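Local coordinates for ABC transporter, substrate-binding protein (Clostridium perfringens, PDB 4EDP), which probably captures a solute outside the cell and delivers it to the membrane components of an ABC importer, at residues Asn139-Ile153 and Val232-Ile244. Sequence-based numbering, arbitrary orientation.
Sequences NSIGIVVDPSAGIEI and VAAVASDFAFGTI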
loop_
_atom_site.group_PDB
_atom_site.type_symbol
_atom_site.label_atom_id
_atom_site.label_comp_id
_atom_site.label_asym_id
_atom_site.label_seq_id
_atom_site.Cartn_x
_atom_site.Cartn_y
_atom_site.Cartn_z
ATOM N N ASN A 139 0.194 4.628 -0.308
ATOM C CA ASN A 139 0.914 4.507 -1.566
ATOM C C ASN A 139 -0.144 4.418 -2.674
ATOM O O ASN A 139 -1.319 4.102 -2.401
ATOM C CB ASN A 139 1.736 3.226 -1.638
ATOM C CG ASN A 139 2.727 3.096 -0.505
ATOM O OD1 ASN A 139 3.536 3.992 -0.263
ATOM N ND2 ASN A 139 2.705 1.956 0.159
ATOM N N SER A 140 0.266 4.660 -3.913
ATOM C CA SER A 140 -0.675 4.558 -5.062
ATOM C C SER A 140 0.020 3.949 -6.259
ATOM O O SER A 140 1.228 3.705 -6.235
ATOM C CB SER A 140 -1.270 5.909 -5.464
ATOM O OG SER A 140 -0.309 6.821 -6.006
ATOM N N ILE A 141 -0.762 3.705 -7.303
ATOM C CA ILE A 141 -0.250 3.180 -8.556
ATOM C C ILE A 141 -0.604 4.128 -9.690
ATOM O O ILE A 141 -1.355 5.081 -9.510
ATOM C CB ILE A 141 -0.795 1.773 -8.876
ATOM C CG1 ILE A 141 -2.327 1.755 -8.819
ATOM C CG2 ILE A 141 -0.185 0.723 -7.893
ATOM C CD1 ILE A 141 -2.930 0.433 -9.214
ATOM N N GLY A 142 -0.019 3.868 -10.845
ATOM C CA GLY A 142 -0.289 4.629 -12.043
ATOM C C GLY A 142 0.136 3.763 -13.195
ATOM O O GLY A 142 0.574 2.606 -13.000
ATOM N N ILE A 143 -0.034 4.290 -14.404
ATOM C CA ILE A 143 0.439 3.590 -15.594
ATOM C C ILE A 143 1.722 4.323 -16.018
ATOM O O ILE A 143 1.693 5.479 -16.467
ATOM C CB ILE A 143 -0.552 3.621 -16.761
ATOM C CG1 ILE A 143 -1.927 3.080 -16.331
ATOM C CG2 ILE A 143 0.026 2.796 -17.935
ATOM C CD1 ILE A 143 -3.012 3.209 -17.414
ATOM N N VAL A 144 2.855 3.671 -15.835
ATOM C CA VAL A 144 4.131 4.237 -16.245
ATOM C C VAL A 144 4.227 3.934 -17.719
ATOM O O VAL A 144 4.119 2.767 -18.126
ATOM C CB VAL A 144 5.295 3.621 -15.463
ATOM C CG1 VAL A 144 6.664 4.231 -15.937
ATOM C CG2 VAL A 144 5.058 3.840 -13.982
ATOM N N VAL A 145 4.413 4.980 -18.525
ATOM C CA VAL A 145 4.411 4.865 -19.967
ATOM C C VAL A 145 5.603 5.501 -20.647
ATOM O O VAL A 145 6.057 6.569 -20.239
ATOM C CB VAL A 145 3.135 5.596 -20.548
ATOM C CG1 VAL A 145 3.123 5.555 -22.097
ATOM C CG2 VAL A 145 1.846 4.999 -19.987
ATOM N N ASP A 146 6.134 4.830 -21.671
ATOM C CA ASP A 146 7.217 5.388 -22.503
ATOM C C ASP A 146 6.467 6.051 -23.664
ATOM O O ASP A 146 5.988 5.367 -24.559
ATOM C CB ASP A 146 8.138 4.292 -23.041
ATOM C CG ASP A 146 9.142 4.815 -24.049
ATOM O OD1 ASP A 146 9.217 6.048 -24.260
ATOM O OD2 ASP A 146 9.846 3.980 -24.664
ATOM N N PRO A 147 6.350 7.382 -23.645
ATOM C CA PRO A 147 5.556 8.065 -24.657
ATOM C C PRO A 147 6.171 8.049 -26.054
ATOM O O PRO A 147 5.454 8.254 -27.032
ATOM C CB PRO A 147 5.447 9.494 -24.098
ATOM C CG PRO A 147 6.687 9.669 -23.302
ATOM C CD PRO A 147 6.996 8.327 -22.715
ATOM N N SER A 148 7.459 7.726 -26.157
ATOM C CA SER A 148 8.125 7.703 -27.456
ATOM C C SER A 148 7.677 6.556 -28.356
ATOM O O SER A 148 8.021 6.537 -29.535
ATOM C CB SER A 148 9.646 7.674 -27.292
ATOM O OG SER A 148 10.073 6.463 -26.710
ATOM N N ALA A 149 6.930 5.595 -27.813
ATOM C CA ALA A 149 6.405 4.503 -28.611
ATOM C C ALA A 149 5.186 5.016 -29.381
ATOM O O ALA A 149 4.687 4.352 -30.288
ATOM C CB ALA A 149 6.031 3.320 -27.729
ATOM N N GLY A 150 4.704 6.196 -29.011
ATOM C CA GLY A 150 3.555 6.812 -29.671
ATOM C C GLY A 150 2.224 6.082 -29.506
ATOM O O GLY A 150 1.339 6.221 -30.338
ATOM N N ILE A 151 2.086 5.278 -28.463
ATOM C CA ILE A 151 0.827 4.577 -28.210
ATOM C C ILE A 151 0.128 5.358 -27.116
ATOM O O ILE A 151 0.667 5.490 -26.023
ATOM C CB ILE A 151 1.044 3.121 -27.761
ATOM C CG1 ILE A 151 1.814 2.324 -28.809
ATOM C CG2 ILE A 151 -0.293 2.430 -27.487
ATOM C CD1 ILE A 151 2.208 0.938 -28.330
ATOM N N GLU A 152 -1.052 5.888 -27.404
ATOM C CA GLU A 152 -1.803 6.662 -26.421
ATOM C C GLU A 152 -2.422 5.773 -25.334
ATOM O O GLU A 152 -3.153 4.816 -25.630
ATOM C CB GLU A 152 -2.898 7.466 -27.108
ATOM C CG GLU A 152 -3.637 8.418 -26.183
ATOM C CD GLU A 152 -2.790 9.614 -25.717
ATOM O OE1 GLU A 152 -1.673 9.835 -26.235
ATOM O OE2 GLU A 152 -3.283 10.356 -24.845
ATOM N N ILE A 153 -2.103 6.093 -24.077
ATOM C CA ILE A 153 -2.608 5.366 -22.918
ATOM C C ILE A 153 -3.033 6.402 -21.878
ATOM O O ILE A 153 -2.181 7.085 -21.283
ATOM C CB ILE A 153 -1.536 4.429 -22.297
ATOM C CG1 ILE A 153 -1.002 3.451 -23.338
ATOM C CG2 ILE A 153 -2.127 3.695 -21.106
ATOM C CD1 ILE A 153 0.218 2.650 -22.890
ATOM N N VAL A 232 6.468 -0.998 -23.013
ATOM C CA VAL A 232 6.119 0.398 -23.261
ATOM C C VAL A 232 5.311 0.941 -22.083
ATOM O O VAL A 232 5.256 2.151 -21.861
ATOM C CB VAL A 232 5.228 0.501 -24.516
ATOM C CG1 VAL A 232 4.481 1.809 -24.566
ATOM C CG2 VAL A 232 6.080 0.278 -25.775
ATOM N N ALA A 233 4.649 0.045 -21.343
ATOM C CA ALA A 233 3.817 0.454 -20.202
ATOM C C ALA A 233 3.793 -0.555 -19.069
ATOM O O ALA A 233 3.946 -1.760 -19.288
ATOM C CB ALA A 233 2.363 0.707 -20.662
ATOM N N ALA A 234 3.615 -0.061 -17.850
ATOM C CA ALA A 234 3.476 -0.937 -16.691
ATOM C C ALA A 234 2.553 -0.335 -15.641
ATOM O O ALA A 234 2.560 0.883 -15.418
ATOM C CB ALA A 234 4.853 -1.251 -16.039
ATOM N N VAL A 235 1.731 -1.171 -15.023
ATOM C CA VAL A 235 0.927 -0.722 -13.891
ATOM C C VAL A 235 1.928 -0.834 -12.743
ATOM O O VAL A 235 2.432 -1.922 -12.469
ATOM C CB VAL A 235 -0.299 -1.604 -13.641
ATOM C CG1 VAL A 235 -0.964 -1.240 -12.324
ATOM C CG2 VAL A 235 -1.266 -1.521 -14.811
ATOM N N ALA A 236 2.230 0.275 -12.086
ATOM C CA ALA A 236 3.260 0.281 -11.069
ATOM C C ALA A 236 3.059 1.355 -10.007
ATOM O O ALA A 236 2.399 2.360 -10.227
ATOM C CB ALA A 236 4.592 0.501 -11.740
ATOM N N SER A 237 3.704 1.142 -8.869
ATOM C CA SER A 237 3.613 2.053 -7.750
ATOM C C SER A 237 4.354 3.359 -7.971
ATOM O O SER A 237 5.225 3.472 -8.842
ATOM C CB SER A 237 4.208 1.375 -6.517
ATOM O OG SER A 237 5.626 1.219 -6.661
ATOM N N ASP A 238 3.998 4.342 -7.153
ATOM C CA ASP A 238 4.661 5.625 -7.119
ATOM C C ASP A 238 6.167 5.432 -6.891
ATOM O O ASP A 238 6.990 6.074 -7.560
ATOM C CB ASP A 238 4.033 6.516 -6.034
ATOM C CG ASP A 238 3.759 5.775 -4.702
ATOM O OD1 ASP A 238 4.259 4.653 -4.460
ATOM O OD2 ASP A 238 3.033 6.358 -3.873
ATOM N N PHE A 239 6.527 4.517 -5.996
ATOM C CA PHE A 239 7.952 4.238 -5.734
ATOM C C PHE A 239 8.666 3.729 -7.006
ATOM O O PHE A 239 9.788 4.167 -7.345
ATOM C CB PHE A 239 8.127 3.226 -4.590
ATOM C CG PHE A 239 9.572 2.874 -4.327
ATOM C CD1 PHE A 239 10.364 3.683 -3.528
ATOM C CD2 PHE A 239 10.153 1.757 -4.915
ATOM C CE1 PHE A 239 11.707 3.376 -3.316
ATOM C CE2 PHE A 239 11.480 1.444 -4.698
ATOM C CZ PHE A 239 12.260 2.253 -3.897
ATOM N N ALA A 240 8.002 2.819 -7.711
ATOM C CA ALA A 240 8.504 2.207 -8.947
ATOM C C ALA A 240 8.666 3.252 -10.058
ATOM O O ALA A 240 9.647 3.205 -10.822
ATOM C CB ALA A 240 7.585 1.067 -9.394
ATOM N N PHE A 241 7.741 4.209 -10.156
ATOM C CA PHE A 241 7.896 5.268 -11.165
ATOM C C PHE A 241 9.221 6.004 -10.923
ATOM O O PHE A 241 9.966 6.347 -11.857
ATOM C CB PHE A 241 6.715 6.237 -11.176
ATOM C CG PHE A 241 6.908 7.387 -12.122
ATOM C CD1 PHE A 241 6.963 7.171 -13.471
ATOM C CD2 PHE A 241 6.995 8.692 -11.664
ATOM C CE1 PHE A 241 7.150 8.216 -14.362
ATOM C CE2 PHE A 241 7.182 9.741 -12.551
ATOM C CZ PHE A 241 7.264 9.502 -13.893
ATOM N N GLY A 242 9.536 6.248 -9.662
ATOM C CA GLY A 242 10.811 6.904 -9.348
ATOM C C GLY A 242 12.027 6.106 -9.809
ATOM O O GLY A 242 12.976 6.657 -10.401
ATOM N N THR A 243 11.995 4.806 -9.544
ATOM C CA THR A 243 13.089 3.921 -9.916
ATOM C C THR A 243 13.239 3.809 -11.440
ATOM O O THR A 243 14.344 3.874 -11.972
ATOM C CB THR A 243 12.874 2.521 -9.316
ATOM O OG1 THR A 243 12.711 2.624 -7.891
ATOM C CG2 THR A 243 14.052 1.612 -9.638
ATOM N N ILE A 244 12.122 3.644 -12.141
ATOM C CA ILE A 244 12.137 3.516 -13.594
ATOM C C ILE A 244 12.632 4.808 -14.226
ATOM O O ILE A 244 13.390 4.783 -15.197
ATOM C CB ILE A 244 10.720 3.219 -14.135
ATOM C CG1 ILE A 244 10.210 1.894 -13.575
ATOM C CG2 ILE A 244 10.720 3.181 -15.655
ATOM C CD1 ILE A 244 8.668 1.731 -13.708
HETATM O O HOH W 1 4.165 6.375 -1.377
#
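G142 and A236, and two residues further along V144 and A234, are the hydrogen-bonded pairs of an antiparallel strand pairing in the periplasmic-binding-protein fold of this probable solute receptor. Strand 233-237 sits in the mixed sheet between strands 135-145 and 168-171, then runs directly into helix 238-247.

The backbone bonds extend past both ends of the pairing. A236 N donates to G142 O in a nearly straight bond (169° at the hydrogen), and V144 N reaches A234 O at 2.8 Å. At one end D146 N donates to V232 O; at the other, D238 N, in the first turn of the helix, donates to S140 O at 3.0 Å.

Apolar packing differs on the two faces. On the side of V144, A234 and A236, the helix folds back over the sheet. V144 fits against it with both methyls: CG1, trans to the backbone N (chi1 179°), lies in the plane of the F241 ring at its edge, 3.8 Å from F241 CD1, and meets I244 CD1 tip to tip, while CG2 touches F241 CD1 and CB and, on the strand, A236 CB. I244 continues this layer to F226 of helix 219-227. On the other face I153 CD1 comes to 3.7 Å from A233 CB, next to I143 and V145. Past the strand ends, A149 CB packs on V232 CG2 in the turn that starts with the Asx turn of D146.

The polar contacts gather where the helix begins. S237 OG caps it by accepting from A240 N. The D238 carboxylate bends back toward strand 135-145, where OD2 takes a weak bond from S140 N; T319 OG1 bonds to both this oxygen and S140 OG. N139 ND2 is hydrogen-bonded to N263 OD1, and a water lies 2.7 Å from both N139 OD1 and D238 OD2.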